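PDB 3K32: uncharacterized protein MJ0690 from Methanocaldococcus jannaschii, which is of unknown function but has the PP-loop-like signature and fold of the HUP superfamily and is predicted to be a subunit of a tRNA methyltransferase. Local coordinates for residues Lys92-Leu95 with Glu96-Asp100; Ala171-Arg174 with His175-Glu179; Met139-Gly142 with Tyr143-Arg147. All coordinates share one frame; numbering follows the deposited sequence.

Contact 1: residues Lys92-Leu95 with Glu96-Asp100; sequences KTVL and EILAD
Lys92 O receives the amide of Glu96 at 3.1 Å, the first of four successive i to i+4 bonds near the end of helix 84-98, which leans on strand 8-12 of the parallel HUP-type sheet. Glu96 CG touches the same oxygen; the Glu96 chain bends at chi2, and its OE2 forms a salt bridge with Arg129, while Lys92 NZ forms one with Glu122; Arg129 and Glu122 both belong to helix 120-130. Thr93 O bonds Ile97 N at 3.2 Å, and Thr93 CG2 approaches Ile97 CD1 to 4.2 Å, both side chains also resting on Ile69; the Thr93 hydroxyl turns back to Tyr89 O. Val94 O takes Leu98 N at 2.9 Å in a nearly straight bond (171° at the hydrogen). With CG1 opposite the backbone N (chi1 168°), Val94 sets that methyl beside its own carbonyl, where it meets Leu98 CD2 at 3.5 Å, the two side chains lying alongside and pointing the same way. Leu95, buried against Leu12 and Leu118, gives its carbonyl to Ala99. That bond is short but bent, with Ala99 N 2.8 Å from Leu95 O and an angle of 143° at the hydrogen.

Contact 2: residues Ala171-Arg174 with His175-Glu179; sequences AEIR and HILKE
On helix 169-180, Arg174 and Lys178 stand one turn apart and show how two like charges can share a partly exposed flank. Lys178 NZ lies in the plane of the Arg174 guanidinium, at its edge, 4.0 Å from NE. Bends at chi3 (-101°) and chi4 (-78°) bring the ammonium round to this place, and the two chains slant across one another with Pro184 against both. The proximity would probably cost some electrostatic energy, which solvent is likely to soften at Lys178. Along the backbone, Lys178 N reaches Arg174 O at 3.0 Å, in the carbonyl plane, and His175 N reaches Ala171 O at 2.8 Å. A second, apolar flank faces helix 68-80, so that this is a helix-helix packing surface outside the parallel sheet. There Ile173 CG2 meets Leu177 CD1 at 4.2 Å, with Ala73 against the first residue and Ile78 against the second, which also touches Tyr187, while Ile176 lies on Val70. Ile176 N to Glu172 O, at 3.4 Å, is a weak bond, and Ile176 CG1 also rests on that carbonyl, at 3.4 Å. The buried Glu172 carboxylate grips the loop beyond strand 32-39, OE1 accepting from Phe40 N and OE2 from Ile43 N.

Contact 3: residues Met139-Gly142 with Tyr143-Arg147; sequences MGFG and YKTLR
Gly142 is tied to the turn that follows it through both its carbonyl and its amide. Its O accepts Leu146 N at 2.9 Å, close to the line of the C=O and nearly straight at the hydrogen (171°). Its N donates to a water 2.9 Å away, and the same water lies 2.8 Å from Thr145 OG1, so that a single solvent molecule bridges the incoming loop and the first turn of helix 143-153. Phe141, the residue before, meets that turn with both its ring and its carbonyl. Its ring edge takes the methyl of Thr145, CG2 lying near the ring plane and 4.0 Å from CD2. The Phe141 side chain also packs on Ile135 of the second subunit, which makes this buried aromatic part of the dimer contact. Leu146 comes across Phe141 at about a right angle, its CD2 3.7 Å from Phe141 O, and it touches Arg110 as well. An alanine here would keep the backbone bond to Gly142 but is likely to lose the branch beside Phe141 and Arg110, opening a gap there. In Thr145, chi1 of -52° puts CG2 anti to the backbone N, facing Phe141, and OG1 beside that N, where it joins the water and Gln133 of the second subunit. At the start of a helix the first amides have no carbonyl of a preceding turn to bond; here Asp112 OD2 takes that of Tyr143, and water that of Gly142 just before it, at the subunit interface.

How the contacts relate
Contacts 1 and 2 are single-helix segments, contact 3 a loop meeting a helix start, and the three occupy separate parts of the HUP-type fold. Contacts 1 and 2 have centres 22 Å apart and nearest atoms about 9 Å apart, yet both pack against helix 68-80, contact 1 through Ile69 and contact 2 through Val70 and Ala73. Contact 3 lies 25 Å from contact 1 and 30 Å from contact 2, centre to centre, and sits across the middle of the chain from contact 2. It alone reaches the second subunit. No ligand marks a site, but contact 1 touches Leu12, close before the SGGKDS sequence, which probably forms a nucleotide-binding PP-loop as in relatives.

Contact 1: residues Lys92-Leu95 with Glu96-Asp100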
loop_
_atom_site.group_PDB
_atom_site.type_symbol
_atom_site.label_atom_id
_atom_site.label_comp_id
_atom_site.label_asym_id
_atom_site.label_seq_id
_atom_site.Cartn_x
_atom_site.Cartn_y
_atom_site.Cartn_z
ATOM N N LYS B 92 17.566 -3.175 4.091
ATOM C CA LYS B 92 17.813 -4.212 3.102
ATOM C C LYS B 92 18.532 -5.416 3.704
ATOM O O LYS B 92 18.219 -6.563 3.398
ATOM C CB LYS B 92 18.643 -3.659 1.954
ATOM C CG LYS B 92 17.866 -2.781 1.004
ATOM C CD LYS B 92 18.739 -2.387 -0.172
ATOM C CE LYS B 92 17.971 -1.548 -1.172
ATOM N NZ LYS B 92 18.894 -0.846 -2.106
ATOM N N THR B 93 19.498 -5.149 4.566
ATOM C CA THR B 93 20.295 -6.207 5.133
ATOM C C THR B 93 19.446 -6.985 6.118
ATOM O O THR B 93 19.472 -8.221 6.162
ATOM C CB THR B 93 21.532 -5.624 5.826
ATOM O OG1 THR B 93 22.293 -4.873 4.870
ATOM C CG2 THR B 93 22.389 -6.727 6.419
ATOM N N VAL B 94 18.671 -6.258 6.903
ATOM C CA VAL B 94 17.707 -6.917 7.763
ATOM C C VAL B 94 16.743 -7.823 6.962
ATOM O O VAL B 94 16.566 -8.997 7.286
ATOM C CB VAL B 94 16.968 -5.902 8.637
ATOM C CG1 VAL B 94 15.766 -6.547 9.304
ATOM C CG2 VAL B 94 17.944 -5.302 9.671
ATOM N N LEU B 95 16.148 -7.307 5.896
ATOM C CA LEU B 95 15.250 -8.145 5.095
ATOM C C LEU B 95 15.874 -9.455 4.556
ATOM O O LEU B 95 15.259 -10.523 4.662
ATOM C CB LEU B 95 14.565 -7.325 3.994
ATOM C CG LEU B 95 13.479 -6.364 4.519
ATOM C CD1 LEU B 95 12.972 -5.407 3.441
ATOM C CD2 LEU B 95 12.319 -7.122 5.103
ATOM N N GLU B 96 17.087 -9.384 4.005
ATOM C CA GLU B 96 17.775 -10.587 3.498
ATOM C C GLU B 96 17.930 -11.642 4.577
ATOM O O GLU B 96 17.689 -12.827 4.338
ATOM C CB GLU B 96 19.178 -10.279 2.969
ATOM C CG GLU B 96 19.231 -9.419 1.748
ATOM C CD GLU B 96 18.714 -10.114 0.512
ATOM O OE1 GLU B 96 19.071 -11.286 0.282
ATOM O OE2 GLU B 96 17.954 -9.472 -0.240
ATOM N N ILE B 97 18.369 -11.204 5.753
ATOM C CA ILE B 97 18.567 -12.101 6.883
ATOM C C ILE B 97 17.245 -12.696 7.354
ATOM O O ILE B 97 17.126 -13.900 7.529
ATOM C CB ILE B 97 19.249 -11.378 8.065
ATOM C CG1 ILE B 97 20.655 -10.898 7.669
ATOM C CG2 ILE B 97 19.317 -12.290 9.280
ATOM C CD1 ILE B 97 21.371 -10.115 8.764
ATOM N N LEU B 98 16.254 -11.842 7.558
ATOM C CA LEU B 98 14.967 -12.296 8.064
ATOM C C LEU B 98 14.243 -13.175 7.056
ATOM O O LEU B 98 13.488 -14.065 7.429
ATOM C CB LEU B 98 14.103 -11.101 8.476
ATOM C CG LEU B 98 14.419 -10.520 9.863
ATOM C CD1 LEU B 98 14.265 -11.581 10.903
ATOM C CD2 LEU B 98 15.837 -9.996 9.927
ATOM N N ALA B 99 14.501 -12.945 5.776
ATOM C CA ALA B 99 13.875 -13.743 4.718
ATOM C C ALA B 99 14.316 -15.211 4.680
ATOM O O ALA B 99 13.743 -16.007 3.955
ATOM C CB ALA B 99 14.081 -13.087 3.359
ATOM N N ASP B 100 15.356 -15.562 5.429
ATOM C CA ASP B 100 15.790 -16.957 5.517
ATOM C C ASP B 100 14.975 -17.686 6.568
ATOM O O ASP B 100 14.907 -18.917 6.554
ATOM C CB ASP B 100 17.296 -17.075 5.845
ATOM C CG ASP B 100 18.200 -16.650 4.676
ATOM O OD1 ASP B 100 17.866 -16.941 3.512
ATOM O OD2 ASP B 100 19.255 -16.026 4.921
#

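Contact 2: residues Ala171-Arg174 with His175-Glu179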
loop_
_atom_site.group_PDB
_atom_site.type_symbol
_atom_site.label_atom_id
_atom_site.label_comp_id
_atom_site.label_asym_id
_atom_site.label_seq_id
_atom_site.Cartn_x
_atom_site.Cartn_y
_atom_site.Cartn_z
ATOM N N ALA B 171 18.390 5.071 16.801
ATOM C CA ALA B 171 18.988 5.146 18.130
ATOM C C ALA B 171 20.309 4.396 18.223
ATOM O O ALA B 171 21.307 4.946 18.701
ATOM C CB ALA B 171 18.019 4.643 19.176
ATOM N N GLU B 172 20.310 3.141 17.770
ATOM C CA GLU B 172 21.511 2.309 17.848
ATOM C C GLU B 172 22.615 2.860 16.952
ATOM O O GLU B 172 23.800 2.748 17.272
ATOM C CB GLU B 172 21.225 0.819 17.556
ATOM C CG GLU B 172 20.389 0.139 18.651
ATOM C CD GLU B 172 20.570 -1.381 18.745
ATOM O OE1 GLU B 172 20.008 -2.120 17.901
ATOM O OE2 GLU B 172 21.248 -1.839 19.692
ATOM N N ILE B 173 22.223 3.469 15.838
ATOM C CA ILE B 173 23.195 4.091 14.959
ATOM C C ILE B 173 23.720 5.353 15.629
ATOM O O ILE B 173 24.928 5.577 15.721
ATOM C CB ILE B 173 22.576 4.434 13.608
ATOM C CG1 ILE B 173 22.014 3.160 12.963
ATOM C CG2 ILE B 173 23.603 5.127 12.703
ATOM C CD1 ILE B 173 21.521 3.344 11.551
ATOM N N ARG B 174 22.783 6.163 16.109
ATOM C CA ARG B 174 23.091 7.390 16.813
ATOM C C ARG B 174 24.130 7.104 17.893
ATOM O O ARG B 174 25.114 7.834 18.039
ATOM C CB ARG B 174 21.809 7.948 17.435
ATOM C CG ARG B 174 21.670 9.459 17.370
ATOM C CD ARG B 174 20.213 9.879 17.542
ATOM N NE ARG B 174 20.016 10.731 18.716
ATOM C CZ ARG B 174 18.938 11.485 18.928
ATOM N NH1 ARG B 174 17.951 11.504 18.040
ATOM N NH2 ARG B 174 18.848 12.229 20.026
ATOM N N HIS B 175 23.917 6.024 18.633
ATOM C CA HIS B 175 24.783 5.707 19.751
ATOM C C HIS B 175 26.225 5.461 19.326
ATOM O O HIS B 175 27.163 5.974 19.940
ATOM C CB HIS B 175 24.261 4.497 20.501
ATOM C CG HIS B 175 24.783 4.396 21.897
ATOM N ND1 HIS B 175 25.863 3.605 22.231
ATOM C CD2 HIS B 175 24.390 5.001 23.038
ATOM C CE1 HIS B 175 26.104 3.719 23.524
ATOM N NE2 HIS B 175 25.224 4.560 24.039
ATOM N N ILE B 176 26.402 4.660 18.282
ATOM C CA ILE B 176 27.740 4.379 17.783
ATOM C C ILE B 176 28.416 5.694 17.417
ATOM O O ILE B 176 29.594 5.892 17.698
ATOM C CB ILE B 176 27.723 3.412 16.572
ATOM C CG1 ILE B 176 27.126 2.063 16.980
ATOM C CG2 ILE B 176 29.130 3.203 16.024
ATOM C CD1 ILE B 176 27.068 1.054 15.865
ATOM N N LEU B 177 27.654 6.604 16.820
ATOM C CA LEU B 177 28.207 7.883 16.380
ATOM C C LEU B 177 28.739 8.682 17.560
ATOM O O LEU B 177 29.825 9.258 17.495
ATOM C CB LEU B 177 27.170 8.687 15.601
ATOM C CG LEU B 177 26.769 8.046 14.274
ATOM C CD1 LEU B 177 25.570 8.754 13.640
ATOM C CD2 LEU B 177 27.950 8.032 13.328
ATOM N N LYS B 178 27.975 8.699 18.645
ATOM C CA LYS B 178 28.442 9.317 19.870
ATOM C C LYS B 178 29.767 8.693 20.313
ATOM O O LYS B 178 30.786 9.380 20.353
ATOM C CB LYS B 178 27.386 9.223 20.973
ATOM C CG LYS B 178 26.290 10.275 20.847
ATOM C CD LYS B 178 25.432 10.366 22.110
ATOM C CE LYS B 178 24.102 9.634 21.953
ATOM N NZ LYS B 178 23.114 10.418 21.154
ATOM N N GLU B 179 29.757 7.397 20.619
ATOM C CA GLU B 179 30.970 6.716 21.046
ATOM C C GLU B 179 32.133 7.163 20.190
ATOM O O GLU B 179 33.263 7.294 20.666
ATOM C CB GLU B 179 30.835 5.200 20.901
ATOM C CG GLU B 179 30.001 4.521 21.954
ATOM C CD GLU B 179 29.804 3.045 21.659
ATOM O OE1 GLU B 179 30.451 2.534 20.719
ATOM O OE2 GLU B 179 29.007 2.394 22.366
#

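Contact 3: residues Met139-Gly142 with Tyr143-Arg147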
loop_
_atom_site.group_PDB
_atom_site.type_symbol
_atom_site.label_atom_id
_atom_site.label_comp_id
_atom_site.label_asym_id
_atom_site.label_seq_id
_atom_site.Cartn_x
_atom_site.Cartn_y
_atom_site.Cartn_z
HETATM N N MSE B 139 2.165 1.079 1.716
HETATM C CA MSE B 139 2.725 1.585 0.459
HETATM C C MSE B 139 1.707 2.403 -0.333
HETATM O O MSE B 139 2.071 3.362 -0.999
HETATM C CB MSE B 139 3.314 0.454 -0.411
HETATM C CG MSE B 139 4.197 0.967 -1.533
HETATM SE SE MSE B 139 5.706 2.094 -0.939
HETATM C CE MSE B 139 6.474 0.876 0.321
ATOM N N GLY B 140 0.435 2.017 -0.264
ATOM C CA GLY B 140 -0.592 2.739 -0.996
ATOM C C GLY B 140 -1.194 3.956 -0.306
ATOM O O GLY B 140 -2.101 4.572 -0.845
ATOM N N PHE B 141 -0.688 4.303 0.876
ATOM C CA PHE B 141 -1.258 5.377 1.700
ATOM C C PHE B 141 -0.302 6.539 1.887
ATOM O O PHE B 141 0.849 6.361 2.249
ATOM C CB PHE B 141 -1.671 4.835 3.065
ATOM C CG PHE B 141 -2.655 3.722 2.982
ATOM C CD1 PHE B 141 -2.249 2.447 2.625
ATOM C CD2 PHE B 141 -3.994 3.946 3.227
ATOM C CE1 PHE B 141 -3.172 1.408 2.529
ATOM C CE2 PHE B 141 -4.921 2.919 3.124
ATOM C CZ PHE B 141 -4.509 1.651 2.775
ATOM N N GLY B 142 -0.783 7.742 1.633
ATOM C CA GLY B 142 0.069 8.905 1.744
ATOM C C GLY B 142 0.024 9.577 3.099
ATOM O O GLY B 142 -0.887 9.344 3.911
ATOM N N TYR B 143 1.023 10.426 3.324
ATOM C CA TYR B 143 1.131 11.226 4.534
ATOM C C TYR B 143 -0.217 11.606 5.149
ATOM O O TYR B 143 -0.528 11.201 6.272
ATOM C CB TYR B 143 1.934 12.490 4.258
ATOM C CG TYR B 143 2.292 13.240 5.512
ATOM C CD1 TYR B 143 1.497 14.293 5.977
ATOM C CD2 TYR B 143 3.420 12.888 6.241
ATOM C CE1 TYR B 143 1.822 14.970 7.134
ATOM C CE2 TYR B 143 3.756 13.560 7.383
ATOM C CZ TYR B 143 2.957 14.593 7.834
ATOM O OH TYR B 143 3.318 15.245 8.990
ATOM N N LYS B 144 -1.010 12.390 4.428
ATOM C CA LYS B 144 -2.265 12.881 4.988
ATOM C C LYS B 144 -3.221 11.744 5.353
ATOM O O LYS B 144 -3.822 11.761 6.411
ATOM C CB LYS B 144 -2.939 13.898 4.061
ATOM C CG LYS B 144 -2.240 15.245 4.022
ATOM C CD LYS B 144 -1.463 15.423 2.726
ATOM C CE LYS B 144 -2.379 15.821 1.572
ATOM N NZ LYS B 144 -2.864 17.221 1.722
ATOM N N THR B 145 -3.343 10.746 4.493
ATOM C CA THR B 145 -4.220 9.622 4.794
ATOM C C THR B 145 -3.814 8.876 6.080
ATOM O O THR B 145 -4.667 8.509 6.898
ATOM C CB THR B 145 -4.300 8.644 3.610
ATOM O OG1 THR B 145 -4.630 9.375 2.425
ATOM C CG2 THR B 145 -5.362 7.604 3.869
ATOM N N LEU B 146 -2.511 8.657 6.241
ATOM C CA LEU B 146 -1.951 8.029 7.433
ATOM C C LEU B 146 -2.164 8.880 8.673
ATOM O O LEU B 146 -2.433 8.351 9.760
ATOM C CB LEU B 146 -0.450 7.777 7.260
ATOM C CG LEU B 146 0.104 6.431 6.767
ATOM C CD1 LEU B 146 -0.906 5.599 5.999
ATOM C CD2 LEU B 146 1.378 6.638 5.940
ATOM N N ARG B 147 -2.020 10.195 8.527
ATOM C CA ARG B 147 -2.215 11.071 9.673
ATOM C C ARG B 147 -3.651 10.886 10.159
ATOM O O ARG B 147 -3.901 10.742 11.353
ATOM C CB ARG B 147 -1.947 12.528 9.315
ATOM C CG ARG B 147 -1.705 13.411 10.515
ATOM C CD ARG B 147 -2.300 14.805 10.353
ATOM N NE ARG B 147 -1.648 15.603 9.319
ATOM C CZ ARG B 147 -2.248 16.031 8.211
ATOM N NH1 ARG B 147 -3.522 15.731 7.976
ATOM N NH2 ARG B 147 -1.574 16.762 7.332
HETATM O O HOH W 1 -3.340 8.007 0.345
#